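Local coordinates for protein deoxyuridine 5'-triphosphate nucleotidohydrolase (Entamoeba histolytica, PDB 3LQW) that probably hydrolyses dUTP to dUMP and diphosphate with the help of magnesium, keeping uracil out of DNA and supplying the precursor of thymidine nucleotides, at residues A[50-55]-A[64-69]; A[56-61]-A[111-116]; A[70-75]-A[107-112]. One frame throughout, in Å; residues are numbered along the deposited sequence. Where two conformers were deposited one is given.

All three contacts gather round the paired strands 63-73 and 108-115. Interactions 1 and 3 follow each other along strand 63-73, on the two sides of its corner at Gly69, with centres about 11 Å apart; Thr68 OG1 of the former lies 2.7 Å from Ile109 O of the latter. Interactions 2 and 3 share Val111 and Ile112, yet their centres are about 20 Å apart. Interactions 1 and 2 meet where Val66 N approaches Val111 O to 2.8 Å and Phe64 N approaches Leu113 O to 2.9 Å. A bound 1,2-ethanediol, probably from the crystallisation liquor, lies about 5 Å from the side chain of His61 in interaction 2.

Interaction 1 (A[50-55]-A[64-69]); sequences LYSNTN and FLVSTG
Val66 opens the contact by pressing its CG1 methyl against Ser52, with CG1 3.2 Å from OG and 3.7 Å from CB of that serine. The hydroxyl is swung to the carbonyl side of its own residue (chi1 -178°), a setting that brings OG beside the methyl and also lets it donate to Thr54 O at 2.7 Å. The hydrogen bond to Thr54 O lies in the carbonyl plane, on a lone pair, and bridges Ser52 and Thr54 within the loop that follows strand 47-51.

Ser67 contributes through its backbone. Its carbonyl O takes the amide of Asn53 N at 2.9 Å, almost straight at 174° and a little tilted from the carbonyl plane. Thr68 follows, and its CA reaches Tyr51 O at 3.3 Å in a CA-H...O contact, while CG2 comes within 4.3 Å of Leu50 CB. The hydroxyl of Thr68 is directed elsewhere, to Ile109 O and Val70 N, which ties the end of this strand run to strand 108-115 and to the residue beyond the corner. At Gly69, where strand 63-73 turns that corner, Asn53 CB packs 4.0 Å from the glycine N.

The touching parts run at 98° to one another, and the contact therefore joins strand 47-51 of the sheet that includes 128-136 to strand 63-73 of the sheet that includes 108-115, in the beta-rich trimeric dUTPase fold, without extending either. Its chemistry is that of a crossing point: the one hydrogen bond between the two segments, nearly straight, ties Asn53 to Ser67, Ser52 is also held by backbone bonds with Gly126 and Asp127, and a CA-H...O contact and methyl packing fill in around them.

Interaction 2 (A[56-61]-A[111-116]); sequences FIIQPH and VILFNH
Asn115 and Ile58 slide past each other in opposite directions, with Ile58 CG2 3.6 Å from Asn115 CB. The asparagine carries CG opposite the backbone N (chi1 178°), which sends the amide along the backbone of 58-59, where ND2 donates to Ile58 O at 3.1 Å. That oxygen lies close to the amide plane of Asn115, but the donor stands 57° out of the carbonyl plane. Glu119 O takes a bond from the same ND2 and Ser117 OG is bonded to OD1, so both ends of this buried amide are gripped.

The other branch of Ile58 crosses Leu113 at about a right angle, CD1 meeting Leu113 CB at 3.7 Å. Strands 56-58 and 121-123 form a small antiparallel pair lying over strand 108-115 of the four-stranded sheet; the axes of 56-58 and 111-115 are 8.7 Å apart and inclined at 45°, layer packing rather than strand pairing. Phe56 also crosses Leu113 squarely, its CZ 3.8 Å from CD1, while its ring meets that of Phe64 with planes nearly parallel.

His61 N makes a weak bond to Asn115 O at 2.8 Å. His61 CE1 approaches His116 O obliquely, at 3.0 Å. In the conformer given, the imidazoles of His61 and His116 share one water, 2.7 Å from each ND1. His61 NE2 bonds Asn118 OD1, and the His116 ring meets His116 of both neighbouring subunits edge-to-face.

Interaction 3 (A[70-75]-A[107-112]); sequences VSVQIP and GEIKVI
Val70 O accepts the amide of Ile109 N at 2.9 Å, in a bond that is nearly straight at 167° and points almost along the carbonyl axis. This is the point at which strand 63-73, having turned its corner, still touches strand 108-115 of the same antiparallel sheet in the trimeric dUTPase fold. Beyond it the two strands splay, crossing at 112° with their axes 4.8 Å apart at the nearest.

The Val70 oxygen has other neighbours besides its donor. Glu108 CA lies 3.4 Å from it in a CA-H...O contact, and CG of Glu108 and CG1 of Ile109 lie against it too. One residue on, Ser71 sets CB 3.3 Å from Gly107 O. The hydrophobic part is slight: Val72 CG2 and Ile109 CD1 approach to 4.2 Å, their side chains crossing at about a right angle, with the isoleucine modelled in two conformers.

Where the strands diverge too far for a direct bond, a water takes over. It accepts from Val72 N and probably donates to Gly107 O, extending the link between the backbones past the Val70-Ile109 bond.

Further out, strand 25-30 holds the far edge of 70-73 through backbone bonds of Ser71 with Lys29 and of Gln73 with Leu27. Gln73 OE1 leaves the subunit to accept from Asn149 N of the third subunit, whose Leu148 packs on Ser71, so the side chains of Ser71 and Gln73 take part in the trimer interface. The Glu108 side chain leads back towards the corner instead: with CG anti to the backbone nitrogen (chi1 -175°) and the rest of the chain extended, its OE2 takes the amide hydrogen of Gly69 N.

Interaction 1 (A[50-55]-A[64-69])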
ATOM      1  N   LEU A  50      15.223  -2.466  -3.214  1.00 10.68           N
ATOM      2  CA  LEU A  50      15.497  -1.679  -4.401  1.00 10.54           C
ATOM      3  C   LEU A  50      16.565  -0.641  -4.068  1.00 11.22           C
ATOM      4  O   LEU A  50      16.501   0.017  -3.024  1.00 12.04           O
ATOM      5  CB  LEU A  50      14.246  -0.950  -4.898  1.00 11.05           C
ATOM      6  CG  LEU A  50      13.102  -1.842  -5.360  1.00 10.82           C
ATOM      7  CD1 LEU A  50      11.857  -0.993  -5.628  1.00 12.27           C
ATOM      8  CD2 LEU A  50      13.477  -2.692  -6.544  1.00 12.55           C
ATOM      9  N   TYR A  51      17.547  -0.499  -4.951  1.00 11.82           N
ATOM     10  CA  TYR A  51      18.703   0.370  -4.734  1.00 11.74           C
ATOM     11  C   TYR A  51      18.662   1.554  -5.682  1.00 12.23           C
ATOM     12  O   TYR A  51      18.331   1.405  -6.844  1.00 14.50           O
ATOM     13  CB  TYR A  51      20.009  -0.427  -5.008  1.00 12.60           C
ATOM     14  CG  TYR A  51      20.210  -1.614  -4.090  1.00 13.10           C
ATOM     15  CD1 TYR A  51      19.618  -2.827  -4.367  1.00 14.19           C
ATOM     16  CD2 TYR A  51      21.024  -1.534  -2.984  1.00 13.87           C
ATOM     17  CE1 TYR A  51      19.786  -3.906  -3.524  1.00 15.40           C
ATOM     18  CE2 TYR A  51      21.237  -2.612  -2.140  1.00 15.53           C
ATOM     19  CZ  TYR A  51      20.599  -3.808  -2.410  1.00 15.48           C
ATOM     20  OH  TYR A  51      20.808  -4.893  -1.581  1.00 17.22           O
ATOM     21  N   SER A  52      19.028   2.734  -5.188  1.00 12.23           N
ATOM     22  CA  SER A  52      19.180   3.893  -6.039  1.00 12.66           C
ATOM     23  C   SER A  52      20.390   3.769  -6.971  1.00 13.98           C
ATOM     24  O   SER A  52      21.460   3.419  -6.489  1.00 15.94           O
ATOM     25  CB  SER A  52      19.334   5.168  -5.200  1.00 13.35           C
ATOM     26  OG  SER A  52      19.440   6.266  -6.057  1.00 14.57           O
ATOM     27  N   ASN A  53      20.204   4.150  -8.230  1.00 14.27           N
ATOM     28  CA  ASN A  53      21.350   4.222  -9.154  1.00 16.22           C
ATOM     29  C   ASN A  53      21.975   5.595  -9.196  1.00 16.73           C
ATOM     30  O   ASN A  53      22.923   5.786  -9.956  1.00 18.38           O
ATOM     31  CB  ASN A  53      20.943   3.756 -10.554  1.00 17.32           C
ATOM     32  CG  ASN A  53      22.119   3.552 -11.470  1.00 20.67           C
ATOM     33  OD1 ASN A  53      23.038   2.764 -11.177  1.00 26.79           O
ATOM     34  ND2 ASN A  53      22.080   4.237 -12.585  1.00 23.10           N
ATOM     35  N   THR A  54      21.500   6.555  -8.397  1.00 17.01           N
ATOM     36  CA  THR A  54      22.021   7.928  -8.418  1.00 17.04           C
ATOM     37  C   THR A  54      22.041   8.545  -7.012  1.00 16.64           C
ATOM     38  O   THR A  54      21.341   8.126  -6.097  1.00 15.30           O
ATOM     39  CB  THR A  54      21.187   8.846  -9.334  1.00 19.14           C
ATOM     40  OG1 THR A  54      19.946   9.183  -8.695  1.00 21.17           O
ATOM     41  CG2 THR A  54      20.907   8.251 -10.715  1.00 23.07           C
ATOM     42  N   ASN A  55      22.876   9.548  -6.841  1.00 16.59           N
ATOM     43  CA  ASN A  55      22.763  10.468  -5.733  1.00 16.42           C
ATOM     44  C   ASN A  55      21.558  11.373  -5.997  1.00 16.76           C
ATOM     45  O   ASN A  55      21.231  11.674  -7.133  1.00 19.15           O
ATOM     46  CB  ASN A  55      24.016  11.351  -5.619  1.00 17.16           C
ATOM     47  CG  ASN A  55      25.260  10.559  -5.365  1.00 19.57           C
ATOM     48  OD1 ASN A  55      25.270   9.595  -4.636  1.00 20.38           O
ATOM     49  ND2 ASN A  55      26.371  11.052  -5.906  1.00 27.59           N
ATOM     50  N   PHE A  64      10.757  13.210  -5.035  1.00  8.82           N
ATOM     51  CA  PHE A  64      11.775  12.973  -6.047  1.00  9.66           C
ATOM     52  C   PHE A  64      11.566  11.580  -6.635  1.00 10.44           C
ATOM     53  O   PHE A  64      11.306  10.632  -5.910  1.00 10.18           O
ATOM     54  CB  PHE A  64      13.186  13.069  -5.441  1.00 11.95           C
ATOM     55  CG  PHE A  64      14.294  13.058  -6.474  1.00 14.64           C
ATOM     56  CD1 PHE A  64      14.923  11.882  -6.861  1.00 16.22           C
ATOM     57  CD2 PHE A  64      14.705  14.220  -7.064  1.00 20.86           C
ATOM     58  CE1 PHE A  64      15.923  11.874  -7.849  1.00 19.73           C
ATOM     59  CE2 PHE A  64      15.735  14.198  -8.021  1.00 24.58           C
ATOM     60  CZ  PHE A  64      16.298  13.024  -8.395  1.00 24.21           C
ATOM     61  N   LEU A  65      11.683  11.485  -7.957  1.00 11.22           N
ATOM     62  CA  LEU A  65      11.571  10.216  -8.670  1.00 11.17           C
ATOM     63  C   LEU A  65      12.961   9.580  -8.801  1.00 11.64           C
ATOM     64  O   LEU A  65      13.820  10.082  -9.531  1.00 13.31           O
ATOM     65  CB  LEU A  65      10.997  10.476 -10.067  1.00 12.23           C
ATOM     66  CG  LEU A  65      10.748   9.201 -10.885  1.00 13.43           C
ATOM     67  CD1 LEU A  65       9.639   8.355 -10.299  1.00 15.70           C
ATOM     68  CD2 LEU A  65      10.480   9.497 -12.371  1.00 16.52           C
ATOM     69  N   VAL A  66      13.177   8.523  -8.054  1.00 11.47           N
ATOM     70  CA  VAL A  66      14.486   7.851  -7.960  1.00 12.91           C
ATOM     71  C   VAL A  66      14.583   6.674  -8.953  1.00 13.73           C
ATOM     72  O   VAL A  66      13.735   5.802  -8.979  1.00 15.32           O
ATOM     73  CB  VAL A  66      14.784   7.339  -6.528  1.00 14.30           C
ATOM     74  CG1 VAL A  66      16.262   6.796  -6.452  1.00 17.90           C
ATOM     75  CG2 VAL A  66      14.573   8.445  -5.488  1.00 15.05           C
ATOM     76  N   SER A  67      15.648   6.693  -9.739  1.00 14.07           N
ATOM     77  CA  SER A  67      15.910   5.623 -10.711  0.70 14.69           C
ATOM     78  C   SER A  67      16.686   4.478 -10.045  1.00 14.31           C
ATOM     79  O   SER A  67      17.616   4.697  -9.304  1.00 15.76           O
ATOM     80  CB  SER A  67      16.674   6.190 -11.899  0.70 15.97           C
ATOM     81  OG  SER A  67      15.890   7.098 -12.666  0.70 19.50           O
ATOM     82  N   THR A  68      16.231   3.247 -10.306  1.00 14.22           N
ATOM     83  CA  THR A  68      16.901   2.048  -9.784  1.00 14.72           C
ATOM     84  C   THR A  68      17.927   1.464 -10.774  1.00 15.12           C
ATOM     85  O   THR A  68      18.792   0.678 -10.349  1.00 17.90           O
ATOM     86  CB  THR A  68      15.912   0.953  -9.483  1.00 14.93           C
ATOM     87  OG1 THR A  68      15.292   0.488 -10.694  1.00 14.68           O
ATOM     88  CG2 THR A  68      14.879   1.381  -8.469  1.00 16.28           C
ATOM     89  N   GLY A  69      17.824   1.811 -12.044  1.00 14.56           N
ATOM     90  CA  GLY A  69      18.721   1.220 -13.022  1.00 14.22           C
ATOM     91  C   GLY A  69      18.356  -0.164 -13.494  1.00 13.36           C
ATOM     92  O   GLY A  69      19.143  -0.738 -14.256  1.00 15.21           O
TER

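Interaction 2 (A[56-61]-A[111-116])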
ATOM      1  N   PHE A  56      20.889  11.816  -4.938  1.00 14.64           N
ATOM      2  CA  PHE A  56      19.737  12.698  -5.094  1.00 14.68           C
ATOM      3  C   PHE A  56      19.507  13.439  -3.792  1.00 13.25           C
ATOM      4  O   PHE A  56      19.979  13.026  -2.741  1.00 14.01           O
ATOM      5  CB  PHE A  56      18.467  11.934  -5.535  1.00 15.00           C
ATOM      6  CG  PHE A  56      18.004  10.898  -4.564  1.00 13.00           C
ATOM      7  CD1 PHE A  56      18.506   9.605  -4.606  1.00 13.26           C
ATOM      8  CD2 PHE A  56      17.048  11.209  -3.598  1.00 13.28           C
ATOM      9  CE1 PHE A  56      18.108   8.652  -3.714  1.00 14.17           C
ATOM     10  CE2 PHE A  56      16.660  10.278  -2.702  1.00 13.60           C
ATOM     11  CZ  PHE A  56      17.142   8.998  -2.759  1.00 14.13           C
ATOM     12  N   ILE A  57      18.790  14.551  -3.913  1.00 12.79           N
ATOM     13  CA  ILE A  57      18.422  15.375  -2.768  1.00 13.32           C
ATOM     14  C   ILE A  57      16.926  15.641  -2.842  1.00 13.42           C
ATOM     15  O   ILE A  57      16.385  15.952  -3.897  1.00 16.23           O
ATOM     16  CB  ILE A  57      19.225  16.726  -2.756  1.00 16.25           C
ATOM     17  CG1 ILE A  57      20.722  16.428  -2.658  1.00 19.96           C
ATOM     18  CG2 ILE A  57      18.835  17.605  -1.619  1.00 19.06           C
ATOM     19  CD1 ILE A  57      21.671  17.658  -2.866  1.00 25.37           C
ATOM     20  N   ILE A  58      16.237  15.471  -1.734  1.00 10.83           N
ATOM     21  CA  ILE A  58      14.809  15.797  -1.641  1.00 10.17           C
ATOM     22  C   ILE A  58      14.627  16.903  -0.615  1.00 10.00           C
ATOM     23  O   ILE A  58      14.950  16.735   0.560  1.00 10.08           O
ATOM     24  CB  ILE A  58      13.908  14.620  -1.241  1.00  9.49           C
ATOM     25  CG1 ILE A  58      14.351  13.311  -1.906  1.00 11.19           C
ATOM     26  CG2 ILE A  58      12.440  14.985  -1.597  1.00 10.97           C
ATOM     27  CD1 ILE A  58      13.430  12.149  -1.576  1.00 14.33           C
ATOM     28  N   GLN A  59      14.124  18.041  -1.074  1.00  9.91           N
ATOM     29  CA  GLN A  59      13.846  19.147  -0.176  1.00 10.44           C
ATOM     30  C   GLN A  59      12.704  18.818   0.801  1.00  9.71           C
ATOM     31  O   GLN A  59      11.886  17.940   0.515  1.00  9.33           O
ATOM     32  CB  GLN A  59      13.568  20.421  -0.963  1.00 11.51           C
ATOM     33  CG  GLN A  59      14.673  20.860  -1.862  1.00 13.70           C
ATOM     34  CD  GLN A  59      15.866  21.282  -1.134  1.00 15.50           C
ATOM     35  OE1 GLN A  59      15.755  21.911  -0.080  1.00 18.11           O
ATOM     36  NE2 GLN A  59      17.039  20.995  -1.690  1.00 18.87           N
ATOM     37  N   PRO A  60      12.635  19.539   1.938  1.00  9.95           N
ATOM     38  CA  PRO A  60      11.559  19.295   2.887  1.00  9.91           C
ATOM     39  C   PRO A  60      10.182  19.417   2.235  1.00  8.40           C
ATOM     40  O   PRO A  60       9.932  20.380   1.509  1.00  9.19           O
ATOM     41  CB  PRO A  60      11.769  20.406   3.946  1.00 12.37           C
ATOM     42  CG  PRO A  60      13.066  21.004   3.678  1.00 14.98           C
ATOM     43  CD  PRO A  60      13.563  20.604   2.363  1.00 11.94           C
ATOM     44  N   HIS A  61       9.312  18.459   2.493  1.00  8.59           N
ATOM     45  CA  HIS A  61       7.940  18.479   2.013  1.00  8.76           C
ATOM     46  C   HIS A  61       7.843  18.497   0.513  1.00  8.77           C
ATOM     47  O   HIS A  61       6.816  18.897  -0.024  1.00 12.46           O
ATOM     48  CB  HIS A  61       7.130  19.602   2.695  1.00  9.47           C
ATOM     49  CG  HIS A  61       7.069  19.430   4.191  1.00  9.27           C
ATOM     50  ND1 HIS A  61       6.348  18.414   4.790  1.00  9.76           N
ATOM     51  CD2 HIS A  61       7.726  20.064   5.208  1.00 11.36           C
ATOM     52  CE1 HIS A  61       6.543  18.445   6.096  1.00 11.34           C
ATOM     53  NE2 HIS A  61       7.366  19.431   6.371  1.00 12.93           N
ATOM     54  N   VAL A 111      11.025   4.996  -8.427  1.00 14.73           N
ATOM     55  CA  VAL A 111      10.358   5.061  -7.121  1.00 15.08           C
ATOM     56  C   VAL A 111      10.082   6.545  -6.806  1.00 13.12           C
ATOM     57  O   VAL A 111      11.034   7.315  -6.778  1.00 12.96           O
ATOM     58  CB  VAL A 111      11.338   4.440  -5.936  1.00 14.55           C
ATOM     59  CG1 VAL A 111      10.670   4.524  -4.600  1.00 17.89           C
ATOM     60  CG2 VAL A 111      11.764   2.967  -6.293  1.00 18.16           C
ATOM     61  N   ILE A 112       8.831   6.925  -6.498  1.00 11.84           N
ATOM     62  CA  ILE A 112       8.572   8.284  -6.046  0.60 11.37           C
ATOM     63  C   ILE A 112       8.651   8.326  -4.510  1.00  9.79           C
ATOM     64  O   ILE A 112       7.904   7.666  -3.810  1.00 10.90           O
ATOM     65  CB  ILE A 112       7.258   8.816  -6.625  0.60 12.93           C
ATOM     66  CG1 ILE A 112       7.128  10.319  -6.395  0.60 14.10           C
ATOM     67  CG2 ILE A 112       6.067   8.020  -6.128  0.60 15.54           C
ATOM     68  CD1 ILE A 112       7.957  11.159  -7.332  0.60 14.71           C
ATOM     69  N   LEU A 113       9.643   9.054  -4.028  1.00  8.77           N
ATOM     70  CA  LEU A 113       9.860   9.280  -2.599  0.60  8.40           C
ATOM     71  C   LEU A 113       9.309  10.638  -2.200  1.00  7.77           C
ATOM     72  O   LEU A 113       9.642  11.641  -2.826  1.00  9.58           O
ATOM     73  CB  LEU A 113      11.361   9.207  -2.231  0.60  8.56           C
ATOM     74  CG  LEU A 113      12.095   7.865  -2.455  0.60  9.86           C
ATOM     75  CD1 LEU A 113      13.530   7.983  -1.962  0.60 10.54           C
ATOM     76  CD2 LEU A 113      11.362   6.704  -1.769  0.60 12.36           C
ATOM     77  N   PHE A 114       8.469  10.654  -1.185  1.00  7.05           N
ATOM     78  CA  PHE A 114       7.952  11.868  -0.589  1.00  6.65           C
ATOM     79  C   PHE A 114       8.732  12.100   0.700  1.00  7.15           C
ATOM     80  O   PHE A 114       8.809  11.203   1.551  1.00  8.28           O
ATOM     81  CB  PHE A 114       6.468  11.747  -0.224  1.00  7.06           C
ATOM     82  CG  PHE A 114       5.534  11.633  -1.396  1.00  7.64           C
ATOM     83  CD1 PHE A 114       5.015  12.754  -1.997  1.00  7.68           C
ATOM     84  CD2 PHE A 114       5.113  10.391  -1.867  1.00 11.13           C
ATOM     85  CE1 PHE A 114       4.146  12.653  -3.062  1.00  9.56           C
ATOM     86  CE2 PHE A 114       4.252  10.308  -2.956  1.00 12.87           C
ATOM     87  CZ  PHE A 114       3.762  11.432  -3.527  1.00 11.49           C
ATOM     88  N   ASN A 115       9.270  13.299   0.871  1.00  7.20           N
ATOM     89  CA  ASN A 115       9.965  13.688   2.096  1.00  7.05           C
ATOM     90  C   ASN A 115       9.001  14.493   2.966  1.00  7.09           C
ATOM     91  O   ASN A 115       8.818  15.690   2.742  1.00  9.17           O
ATOM     92  CB  ASN A 115      11.199  14.533   1.757  1.00  7.82           C
ATOM     93  CG  ASN A 115      11.952  15.026   2.962  1.00  7.82           C
ATOM     94  OD1 ASN A 115      11.593  14.706   4.110  1.00  9.38           O
ATOM     95  ND2 ASN A 115      12.979  15.820   2.718  1.00  9.00           N
ATOM     96  N   HIS A 116       8.355  13.847   3.915  0.50  6.05           N
ATOM     97  CA  HIS A 116       7.405  14.543   4.751  0.50  6.13           C
ATOM     98  C   HIS A 116       8.018  15.188   6.005  0.50  6.85           C
ATOM     99  O   HIS A 116       7.310  15.610   6.902  0.50  8.29           O
ATOM    100  CB  HIS A 116       6.262  13.594   5.109  0.50  5.56           C
ATOM    101  CG  HIS A 116       5.425  13.194   3.946  0.50  4.94           C
ATOM    102  ND1 HIS A 116       4.929  14.119   3.052  0.50  4.18           N
ATOM    103  CD2 HIS A 116       4.967  11.977   3.550  0.50  4.56           C
ATOM    104  CE1 HIS A 116       4.203  13.472   2.150  0.50  4.08           C
ATOM    105  NE2 HIS A 116       4.206  12.174   2.419  0.50  4.63           N
TER
HETATM  106  O   HOH W   1       4.490  16.771   3.618  1.00 17.22           O

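Interaction 3 (A[70-75]-A[107-112])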
ATOM      1  N   VAL A  70      17.208  -0.715 -13.095  1.00 12.73           N
ATOM      2  CA  VAL A  70      16.761  -2.034 -13.541  1.00 12.37           C
ATOM      3  C   VAL A  70      15.351  -2.021 -14.093  1.00 12.42           C
ATOM      4  O   VAL A  70      14.539  -1.166 -13.700  1.00 12.87           O
ATOM      5  CB  VAL A  70      16.885  -3.101 -12.412  1.00 12.97           C
ATOM      6  CG1 VAL A  70      18.308  -3.105 -11.849  1.00 14.20           C
ATOM      7  CG2 VAL A  70      15.862  -2.911 -11.299  1.00 13.40           C
ATOM      8  N   SER A  71      15.058  -2.994 -14.936  1.00 12.13           N
ATOM      9  CA  SER A  71      13.740  -3.400 -15.309  1.00 12.15           C
ATOM     10  C   SER A  71      13.515  -4.817 -14.851  1.00 12.36           C
ATOM     11  O   SER A  71      14.469  -5.565 -14.604  1.00 12.69           O
ATOM     12  CB  SER A  71      13.505  -3.262 -16.796  1.00 12.93           C
ATOM     13  OG  SER A  71      14.408  -4.038 -17.508  1.00 15.32           O
ATOM     14  N   VAL A  72      12.251  -5.219 -14.738  1.00 11.90           N
ATOM     15  CA  VAL A  72      11.897  -6.538 -14.259  1.00 11.78           C
ATOM     16  C   VAL A  72      10.782  -7.199 -15.037  1.00 12.76           C
ATOM     17  O   VAL A  72       9.961  -6.527 -15.695  1.00 13.76           O
ATOM     18  CB  VAL A  72      11.511  -6.527 -12.754  1.00 11.87           C
ATOM     19  CG1 VAL A  72      12.621  -5.919 -11.925  1.00 13.57           C
ATOM     20  CG2 VAL A  72      10.174  -5.811 -12.510  1.00 12.69           C
ATOM     21  N   GLN A  73      10.726  -8.527 -14.915  1.00 12.13           N
ATOM     22  CA  GLN A  73       9.612  -9.350 -15.378  1.00 12.56           C
ATOM     23  C   GLN A  73       9.070 -10.089 -14.165  1.00 12.47           C
ATOM     24  O   GLN A  73       9.703 -11.004 -13.649  1.00 12.65           O
ATOM     25  CB  GLN A  73      10.072 -10.282 -16.472  1.00 14.95           C
ATOM     26  CG  GLN A  73       9.009 -11.131 -17.063  1.00 18.75           C
ATOM     27  CD  GLN A  73       9.533 -11.895 -18.298  1.00 22.97           C
ATOM     28  OE1 GLN A  73      10.348 -11.369 -19.059  1.00 26.88           O
ATOM     29  NE2 GLN A  73       9.095 -13.131 -18.466  1.00 30.49           N
ATOM     30  N   ILE A  74       7.919  -9.630 -13.682  1.00 13.25           N
ATOM     31  CA  ILE A  74       7.227 -10.175 -12.508  0.60 12.77           C
ATOM     32  C   ILE A  74       6.628 -11.553 -12.884  1.00 13.10           C
ATOM     33  O   ILE A  74       6.124 -11.695 -13.984  1.00 14.29           O
ATOM     34  CB  ILE A  74       6.041  -9.214 -12.057  0.60 12.63           C
ATOM     35  CG1 ILE A  74       6.428  -7.734 -11.753  0.60 12.37           C
ATOM     36  CG2 ILE A  74       5.324  -9.774 -10.837  0.60 14.35           C
ATOM     37  CD1 ILE A  74       7.321  -7.459 -10.520  0.60 12.97           C
ATOM     38  N   PRO A  75       6.612 -12.529 -11.954  1.00 13.54           N
ATOM     39  CA  PRO A  75       5.933 -13.807 -12.241  1.00 15.18           C
ATOM     40  C   PRO A  75       4.448 -13.637 -12.540  1.00 14.88           C
ATOM     41  O   PRO A  75       3.777 -12.703 -12.090  1.00 14.39           O
ATOM     42  CB  PRO A  75       6.104 -14.621 -10.964  1.00 16.84           C
ATOM     43  CG  PRO A  75       6.976 -13.932 -10.115  1.00 17.04           C
ATOM     44  CD  PRO A  75       7.357 -12.589 -10.689  1.00 13.96           C
ATOM     45  N   GLY A 107       9.561  -1.207 -18.587  1.00 15.31           N
ATOM     46  CA  GLY A 107      10.315  -0.004 -18.329  1.00 15.34           C
ATOM     47  C   GLY A 107      11.147  -0.085 -17.063  1.00 13.44           C
ATOM     48  O   GLY A 107      11.053  -1.046 -16.310  1.00 14.08           O
ATOM     49  N   GLU A 108      12.001   0.909 -16.862  1.00 13.59           N
ATOM     50  CA  GLU A 108      12.798   1.001 -15.636  1.00 13.37           C
ATOM     51  C   GLU A 108      11.901   1.174 -14.422  1.00 12.57           C
ATOM     52  O   GLU A 108      10.891   1.888 -14.476  1.00 14.08           O
ATOM     53  CB  GLU A 108      13.722   2.198 -15.731  1.00 13.82           C
ATOM     54  CG  GLU A 108      14.693   2.336 -14.567  1.00 14.99           C
ATOM     55  CD  GLU A 108      15.749   3.390 -14.730  1.00 16.22           C
ATOM     56  OE1 GLU A 108      15.725   4.107 -15.738  1.00 19.82           O
ATOM     57  OE2 GLU A 108      16.566   3.538 -13.812  1.00 18.82           O
ATOM     58  N   ILE A 109      12.257   0.507 -13.324  1.00 12.09           N
ATOM     59  CA  ILE A 109      11.574   0.763 -12.064  0.50 12.50           C
ATOM     60  C   ILE A 109      12.106   2.072 -11.509  1.00 11.91           C
ATOM     61  O   ILE A 109      13.305   2.259 -11.282  1.00 12.36           O
ATOM     62  CB  ILE A 109      11.774  -0.371 -11.074  0.50 13.07           C
ATOM     63  CG1 ILE A 109      11.424  -1.699 -11.754  0.50 13.81           C
ATOM     64  CG2 ILE A 109      10.918  -0.094  -9.800  0.50 13.38           C
ATOM     65  CD1 ILE A 109      10.035  -1.621 -12.331  0.50 14.70           C
ATOM     66  N   LYS A 110      11.177   3.000 -11.290  1.00 12.77           N
ATOM     67  CA  LYS A 110      11.488   4.294 -10.697  1.00 13.64           C
ATOM     68  C   LYS A 110      10.494   4.498  -9.548  1.00 15.86           C
ATOM     69  O   LYS A 110       9.335   4.123  -9.677  1.00 18.80           O
ATOM     70  CB  LYS A 110      11.374   5.421 -11.714  1.00 14.32           C
ATOM     71  CG  LYS A 110      12.291   5.229 -12.930  1.00 15.81           C
ATOM     72  CD  LYS A 110      12.287   6.491 -13.794  1.00 19.88           C
ATOM     73  CE  LYS A 110      13.065   6.294 -15.027  1.00 22.57           C
ATOM     74  NZ  LYS A 110      12.920   7.493 -15.912  1.00 27.83           N
ATOM     75  N   VAL A 111      11.025   4.996  -8.427  1.00 14.73           N
ATOM     76  CA  VAL A 111      10.358   5.061  -7.121  1.00 15.08           C
ATOM     77  C   VAL A 111      10.082   6.545  -6.806  1.00 13.12           C
ATOM     78  O   VAL A 111      11.034   7.315  -6.778  1.00 12.96           O
ATOM     79  CB  VAL A 111      11.338   4.440  -5.936  1.00 14.55           C
ATOM     80  CG1 VAL A 111      10.670   4.524  -4.600  1.00 17.89           C
ATOM     81  CG2 VAL A 111      11.764   2.967  -6.293  1.00 18.16           C
ATOM     82  N   ILE A 112       8.831   6.925  -6.498  1.00 11.84           N
ATOM     83  CA  ILE A 112       8.572   8.284  -6.046  0.60 11.37           C
ATOM     84  C   ILE A 112       8.651   8.326  -4.510  1.00  9.79           C
ATOM     85  O   ILE A 112       7.904   7.666  -3.810  1.00 10.90           O
ATOM     86  CB  ILE A 112       7.258   8.816  -6.625  0.60 12.93           C
ATOM     87  CG1 ILE A 112       7.128  10.319  -6.395  0.60 14.10           C
ATOM     88  CG2 ILE A 112       6.067   8.020  -6.128  0.60 15.54           C
ATOM     89  CD1 ILE A 112       7.957  11.159  -7.332  0.60 14.71           C
TER
HETATM   90  O   HOH W   2      10.023  -3.450 -15.383  1.00 14.09           O